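Local structure of sensory transduction histidine kinase, putative (Borrelia burgdorferi, 5BWJ) at residues B[7-12]-B[48-53]; B[120-125]-B[183-188]. The protein is probably a membrane-bound hybrid histidine kinase that phosphorylates itself on histidine, represented here by its periplasmic sensor domain of Venus flytrap fold. All coordinates share one frame; numbering follows the deposited sequence.

The chain is a periplasmic Venus flytrap domain, and the two contacts lie on opposite sides of its centre. Their centres are about 22 Å apart, and their nearest atoms stay about 9 Å apart without touching. Interaction 1 comes first along the chain and closes before interaction 2 opens. It pairs strands 6-13 and 45-52 side by side. Interaction 2 packs helix 121-128 against strand 184-192. Both reach the same mixed sheet: strand 65-69 pairs with strand 6-13 and also, antiparallel, with strand 184-192. The sheet therefore ties the early parallel strands to the region where the later helix packs, and it joins both contacts in one framework.

Interaction 1 (B[7-12]-B[48-53]); sequences IFKFKL and MVEHID
Two lysines of one strand share one carboxylate of the next. Glu-50 is extended, with CG anti to the backbone N, and offers a different oxygen to each. Lys-11 NZ lies 2.5 Å from Glu-50 OE1, a very short salt bridge. Lys-11 runs alongside Glu-50 and bends only at its last torsion (chi4 -62°), which turns the ammonium onto that oxygen. Lys-9 is fully extended and crosses Glu-50 obliquely. Lys-9 NZ makes a weak bond to Glu-50 OE2 at 3.1 Å. Glu-61 OE2 is a second partner of both ammonium groups and the stronger one for Lys-9. Two acids thus balance two lysines, which would favour charged forms of all four.

Beneath this network the strands run parallel, with their axes 25° apart. Five backbone bonds join them. The bond from Phe-10 N to Met-48 O is short, 2.7 Å, and nearly straight at 172°. Leu-12 N binds Glu-50 O, and Ile-52 N binds Leu-12 O from above the carbonyl plane.

The face with Phe-10, Leu-12, Val-49 and His-51 is mostly apolar. Leu-12 CD1 presses on Val-49 CG1 at 3.4 Å, tighter than usual for two carbons. Leu-12 CD1 also lies 3.4 Å from His-51 NE2, approaching the imidazole obliquely.

His-51 stacks on Tyr-28. Its side chain is about 9 Å from that of Glu-29, a Mg(2+) ligand, although no ion is bound to it in this chain. Helix 32-42 covers this face, with Leu-36 against Phe-10 and Val-49. Strand 65-69 pairs with the other edge of strand 6-13.

Interaction 2 (B[120-125]-B[183-188]); sequences TIYEDI and YSIKNR
Ile-185 is at the middle of this contact and meets three side chains of the helix. Ile-185 CG2 touches Ile-121 CG2 at 3.7 Å, tip to tip. Ile-185 CD1 faces Ile-125 CD1 at 4.1 Å, again end on. Ile-185 CG1 lies 3.7 Å from Tyr-122 CE1, obliquely to the ring. Ile-185 turns CG1 beside its backbone N (chi1 -55°), and a second bend (chi2 -61°) folds CD1 back toward the isoleucines. One turn along the helix from Ile-121, Ile-125 also reaches Tyr-183. There Ile-125 CG2 meets Tyr-183 CE2 at 3.7 Å.

The Tyr-122 ring is held from more than one direction. Ile-121 CG2 sits over the centre of one face of the Tyr-122 ring, 3.9 Å above the plane. The same methyl also touches Ile-185 CG2, so the three side chains meet at a corner. A water lies in the ring plane at its hydroxyl edge. Tyr-122 OH donates to this water at 2.7 Å, and the water donates to Asn-187 OD1 at 2.8 Å. This water bridge lies beside the apolar contact and links the tyrosine tip to the strand. Asn-187 is itself positioned by ND2, which binds Ser-88 OG.

Farther out, Thr-120 N-caps the helix. Its OG1 accepts weak bonds from the N-H groups of Tyr-122 and Glu-123. Thr-70 OG1 binds Ile-121 N, and Asp-124 OD2 takes the N-H of Val-73.

The helix and strand axes are 11.0 Å apart and run roughly antiparallel, at 149°. Strand 79-94 pairs with strand 184-192 and touches Tyr-122 through Ser-88 and Ser-90. Tyr-156 of strand 154-156 packs on both Ile-125 and Tyr-183. Backbone bonds from Ser-184 reach the second subunit.

Interaction 1 (B[7-12]-B[48-53])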
loop_
_atom_site.group_PDB
_atom_site.type_symbol
_atom_site.label_atom_id
_atom_site.label_comp_id
_atom_site.label_asym_id
_atom_site.label_seq_id
_atom_site.Cartn_x
_atom_site.Cartn_y
_atom_site.Cartn_z
ATOM N N ILE B 7 -25.428 -10.538 14.354
ATOM C CA ILE B 7 -25.236 -9.841 13.088
ATOM C C ILE B 7 -24.633 -8.462 13.350
ATOM O O ILE B 7 -25.094 -7.734 14.228
ATOM C CB ILE B 7 -26.564 -9.711 12.308
ATOM C CG1 ILE B 7 -26.366 -8.872 11.043
ATOM C CG2 ILE B 7 -27.656 -9.109 13.191
ATOM C CD1 ILE B 7 -27.518 -8.962 10.065
ATOM N N PHE B 8 -23.587 -8.119 12.600
ATOM C CA PHE B 8 -22.870 -6.861 12.801
ATOM C C PHE B 8 -22.748 -6.070 11.504
ATOM O O PHE B 8 -22.547 -6.637 10.431
ATOM C CB PHE B 8 -21.479 -7.124 13.381
ATOM C CG PHE B 8 -21.503 -7.762 14.741
ATOM C CD1 PHE B 8 -21.864 -7.028 15.859
ATOM C CD2 PHE B 8 -21.163 -9.095 14.902
ATOM C CE1 PHE B 8 -21.891 -7.612 17.112
ATOM C CE2 PHE B 8 -21.185 -9.685 16.153
ATOM C CZ PHE B 8 -21.550 -8.942 17.258
ATOM N N LYS B 9 -22.867 -4.752 11.621
ATOM C CA LYS B 9 -22.798 -3.859 10.472
ATOM C C LYS B 9 -21.421 -3.212 10.370
ATOM O O LYS B 9 -20.929 -2.618 11.331
ATOM C CB LYS B 9 -23.883 -2.787 10.577
ATOM C CG LYS B 9 -24.013 -1.895 9.357
ATOM C CD LYS B 9 -25.232 -0.993 9.480
ATOM C CE LYS B 9 -25.465 -0.179 8.220
ATOM N NZ LYS B 9 -26.706 0.640 8.313
ATOM N N PHE B 10 -20.801 -3.344 9.201
ATOM C CA PHE B 10 -19.537 -2.681 8.908
ATOM C C PHE B 10 -19.761 -1.539 7.925
ATOM O O PHE B 10 -20.325 -1.738 6.848
ATOM C CB PHE B 10 -18.522 -3.678 8.342
ATOM C CG PHE B 10 -17.936 -4.602 9.375
ATOM C CD1 PHE B 10 -16.708 -4.328 9.952
ATOM C CD2 PHE B 10 -18.615 -5.742 9.768
ATOM C CE1 PHE B 10 -16.164 -5.177 10.904
ATOM C CE2 PHE B 10 -18.079 -6.593 10.718
ATOM C CZ PHE B 10 -16.848 -6.310 11.286
ATOM N N LYS B 11 -19.333 -0.341 8.308
ATOM C CA LYS B 11 -19.425 0.822 7.430
ATOM C C LYS B 11 -18.065 1.150 6.825
ATOM O O LYS B 11 -17.135 1.541 7.535
ATOM C CB LYS B 11 -19.971 2.034 8.186
ATOM C CG LYS B 11 -21.481 2.016 8.359
ATOM C CD LYS B 11 -21.995 3.357 8.851
ATOM C CE LYS B 11 -23.503 3.360 9.002
ATOM N NZ LYS B 11 -24.208 3.117 7.713
ATOM N N LEU B 12 -17.958 0.980 5.512
ATOM C CA LEU B 12 -16.726 1.280 4.791
ATOM C C LEU B 12 -16.744 2.730 4.322
ATOM O O LEU B 12 -17.523 3.103 3.443
ATOM C CB LEU B 12 -16.554 0.328 3.603
ATOM C CG LEU B 12 -16.648 -1.164 3.947
ATOM C CD1 LEU B 12 -16.430 -2.026 2.714
ATOM C CD2 LEU B 12 -15.661 -1.543 5.034
ATOM N N MET B 48 -22.956 -7.319 7.694
ATOM C CA MET B 48 -23.552 -6.425 6.714
ATOM C C MET B 48 -22.540 -5.345 6.364
ATOM O O MET B 48 -22.017 -4.671 7.249
ATOM C CB MET B 48 -24.840 -5.803 7.261
ATOM C CG MET B 48 -25.343 -4.592 6.482
ATOM S SD MET B 48 -25.641 -4.946 4.740
ATOM C CE MET B 48 -26.018 -3.306 4.131
ATOM N N VAL B 49 -22.267 -5.187 5.073
ATOM C CA VAL B 49 -21.337 -4.169 4.604
ATOM C C VAL B 49 -22.103 -3.043 3.926
ATOM O O VAL B 49 -22.963 -3.288 3.078
ATOM C CB VAL B 49 -20.302 -4.749 3.625
ATOM C CG1 VAL B 49 -19.304 -3.679 3.209
ATOM C CG2 VAL B 49 -19.575 -5.926 4.260
ATOM N N GLU B 50 -21.787 -1.811 4.313
ATOM C CA GLU B 50 -22.400 -0.633 3.713
ATOM C C GLU B 50 -21.339 0.424 3.436
ATOM O O GLU B 50 -20.558 0.780 4.316
ATOM C CB GLU B 50 -23.489 -0.063 4.625
ATOM C CG GLU B 50 -24.137 1.207 4.095
ATOM C CD GLU B 50 -25.246 1.717 4.993
ATOM O OE1 GLU B 50 -25.163 2.883 5.435
ATOM O OE2 GLU B 50 -26.203 0.955 5.248
ATOM N N HIS B 51 -21.317 0.922 2.205
ATOM C CA HIS B 51 -20.380 1.968 1.823
ATOM C C HIS B 51 -20.977 3.349 2.052
ATOM O O HIS B 51 -22.148 3.587 1.755
ATOM C CB HIS B 51 -19.974 1.817 0.358
ATOM C CG HIS B 51 -19.190 0.574 0.073
ATOM N ND1 HIS B 51 -19.790 -0.630 -0.228
ATOM C CD2 HIS B 51 -17.856 0.349 0.046
ATOM C CE1 HIS B 51 -18.857 -1.543 -0.430
ATOM N NE2 HIS B 51 -17.675 -0.976 -0.271
ATOM N N ILE B 52 -20.163 4.250 2.591
ATOM C CA ILE B 52 -20.528 5.655 2.700
ATOM C C ILE B 52 -19.334 6.517 2.299
ATOM O O ILE B 52 -18.202 6.260 2.709
ATOM C CB ILE B 52 -20.993 6.022 4.126
ATOM C CG1 ILE B 52 -20.009 5.495 5.175
ATOM C CG2 ILE B 52 -22.390 5.457 4.382
ATOM C CD1 ILE B 52 -20.270 6.014 6.575
ATOM N N ASP B 53 -19.589 7.528 1.476
ATOM C CA ASP B 53 -18.534 8.420 1.013
ATOM C C ASP B 53 -18.037 9.305 2.147
ATOM O O ASP B 53 -16.831 9.421 2.378
ATOM C CB ASP B 53 -19.033 9.285 -0.146
ATOM C CG ASP B 53 -19.282 8.483 -1.406
ATOM O OD1 ASP B 53 -19.386 7.242 -1.310
ATOM O OD2 ASP B 53 -19.378 9.092 -2.493
#

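Interaction 2 (B[120-125]-B[183-188])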
loop_
_atom_site.group_PDB
_atom_site.type_symbol
_atom_site.label_atom_id
_atom_site.label_comp_id
_atom_site.label_asym_id
_atom_site.label_seq_id
_atom_site.Cartn_x
_atom_site.Cartn_y
_atom_site.Cartn_z
ATOM N N THR B 120 -9.685 14.053 9.110
ATOM C CA THR B 120 -8.689 12.995 8.963
ATOM C C THR B 120 -7.411 13.398 9.679
ATOM O O THR B 120 -7.243 14.558 10.057
ATOM C CB THR B 120 -8.364 12.705 7.485
ATOM O OG1 THR B 120 -7.730 13.849 6.899
ATOM C CG2 THR B 120 -9.629 12.366 6.711
ATOM N N ILE B 121 -6.508 12.442 9.866
ATOM C CA ILE B 121 -5.216 12.744 10.463
ATOM C C ILE B 121 -4.471 13.727 9.569
ATOM O O ILE B 121 -3.669 14.532 10.040
ATOM C CB ILE B 121 -4.364 11.476 10.671
ATOM C CG1 ILE B 121 -3.093 11.817 11.454
ATOM C CG2 ILE B 121 -4.027 10.822 9.334
ATOM C CD1 ILE B 121 -2.356 10.603 11.981
ATOM N N TYR B 122 -4.759 13.666 8.273
ATOM C CA TYR B 122 -4.091 14.515 7.299
ATOM C C TYR B 122 -4.458 15.980 7.503
ATOM O O TYR B 122 -3.633 16.865 7.280
ATOM C CB TYR B 122 -4.441 14.064 5.880
ATOM C CG TYR B 122 -4.096 12.615 5.621
ATOM C CD1 TYR B 122 -2.776 12.217 5.457
ATOM C CD2 TYR B 122 -5.086 11.642 5.551
ATOM C CE1 TYR B 122 -2.449 10.896 5.226
ATOM C CE2 TYR B 122 -4.767 10.313 5.319
ATOM C CZ TYR B 122 -3.445 9.949 5.157
ATOM O OH TYR B 122 -3.113 8.632 4.926
ATOM N N GLU B 123 -5.691 16.237 7.932
ATOM C CA GLU B 123 -6.111 17.602 8.224
ATOM C C GLU B 123 -5.322 18.145 9.409
ATOM O O GLU B 123 -4.833 19.272 9.371
ATOM C CB GLU B 123 -7.612 17.672 8.519
ATOM C CG GLU B 123 -8.109 19.094 8.779
ATOM C CD GLU B 123 -9.558 19.147 9.221
ATOM O OE1 GLU B 123 -10.187 18.077 9.352
ATOM O OE2 GLU B 123 -10.069 20.266 9.442
ATOM N N ASP B 124 -5.200 17.336 10.457
ATOM C CA ASP B 124 -4.479 17.744 11.659
ATOM C C ASP B 124 -3.030 18.102 11.348
ATOM O O ASP B 124 -2.502 19.078 11.880
ATOM C CB ASP B 124 -4.524 16.637 12.715
ATOM C CG ASP B 124 -5.892 16.491 13.352
ATOM O OD1 ASP B 124 -6.699 17.440 13.262
ATOM O OD2 ASP B 124 -6.158 15.429 13.951
ATOM N N ILE B 125 -2.395 17.318 10.482
ATOM C CA ILE B 125 -0.999 17.549 10.122
ATOM C C ILE B 125 -0.823 18.940 9.520
ATOM O O ILE B 125 0.102 19.666 9.882
ATOM C CB ILE B 125 -0.487 16.478 9.131
ATOM C CG1 ILE B 125 -0.453 15.108 9.810
ATOM C CG2 ILE B 125 0.916 16.818 8.623
ATOM C CD1 ILE B 125 -0.270 13.946 8.856
ATOM N N TYR B 183 4.726 11.164 6.465
ATOM C CA TYR B 183 4.435 10.556 7.757
ATOM C C TYR B 183 3.937 9.131 7.557
ATOM O O TYR B 183 3.236 8.845 6.585
ATOM C CB TYR B 183 3.379 11.363 8.519
ATOM C CG TYR B 183 3.815 12.747 8.940
ATOM C CD1 TYR B 183 4.287 12.986 10.223
ATOM C CD2 TYR B 183 3.741 13.819 8.060
ATOM C CE1 TYR B 183 4.680 14.250 10.616
ATOM C CE2 TYR B 183 4.132 15.087 8.444
ATOM C CZ TYR B 183 4.600 15.297 9.723
ATOM O OH TYR B 183 4.991 16.559 10.111
ATOM N N SER B 184 4.297 8.240 8.475
ATOM C CA SER B 184 3.720 6.903 8.494
ATOM C C SER B 184 2.363 6.965 9.184
ATOM O O SER B 184 2.276 7.291 10.368
ATOM C CB SER B 184 4.640 5.913 9.206
ATOM O OG SER B 184 4.115 4.600 9.128
ATOM N N ILE B 185 1.310 6.656 8.433
ATOM C CA ILE B 185 -0.058 6.759 8.928
ATOM C C ILE B 185 -0.638 5.380 9.207
ATOM O O ILE B 185 -0.550 4.480 8.375
ATOM C CB ILE B 185 -0.968 7.490 7.917
ATOM C CG1 ILE B 185 -0.384 8.862 7.562
ATOM C CG2 ILE B 185 -2.387 7.626 8.464
ATOM C CD1 ILE B 185 -0.252 9.811 8.737
ATOM N N LYS B 186 -1.240 5.229 10.382
ATOM C CA LYS B 186 -1.887 3.980 10.760
ATOM C C LYS B 186 -3.378 4.035 10.440
ATOM O O LYS B 186 -4.071 4.983 10.818
ATOM C CB LYS B 186 -1.675 3.696 12.248
ATOM C CG LYS B 186 -0.235 3.861 12.706
ATOM C CD LYS B 186 -0.072 3.519 14.179
ATOM C CE LYS B 186 1.244 4.052 14.731
ATOM N NZ LYS B 186 2.414 3.605 13.930
ATOM N N ASN B 187 -3.858 3.022 9.727
ATOM C CA ASN B 187 -5.282 2.880 9.449
ATOM C C ASN B 187 -5.887 1.857 10.403
ATOM O O ASN B 187 -5.528 0.679 10.370
ATOM C CB ASN B 187 -5.508 2.469 7.993
ATOM C CG ASN B 187 -4.931 3.474 7.013
ATOM O OD1 ASN B 187 -5.499 4.547 6.799
ATOM N ND2 ASN B 187 -3.795 3.134 6.415
ATOM N N ARG B 188 -6.800 2.316 11.253
ATOM C CA ARG B 188 -7.335 1.489 12.330
ATOM C C ARG B 188 -8.831 1.226 12.187
ATOM O O ARG B 188 -9.539 1.934 11.470
ATOM C CB ARG B 188 -7.070 2.152 13.685
ATOM C CG ARG B 188 -5.600 2.347 14.026
ATOM C CD ARG B 188 -5.450 3.051 15.367
ATOM N NE ARG B 188 -4.052 3.250 15.745
ATOM C CZ ARG B 188 -3.316 2.367 16.417
ATOM N NH1 ARG B 188 -3.831 1.203 16.793
ATOM N NH2 ARG B 188 -2.054 2.649 16.712
HETATM O O HOH W 1 -4.977 6.722 5.076
#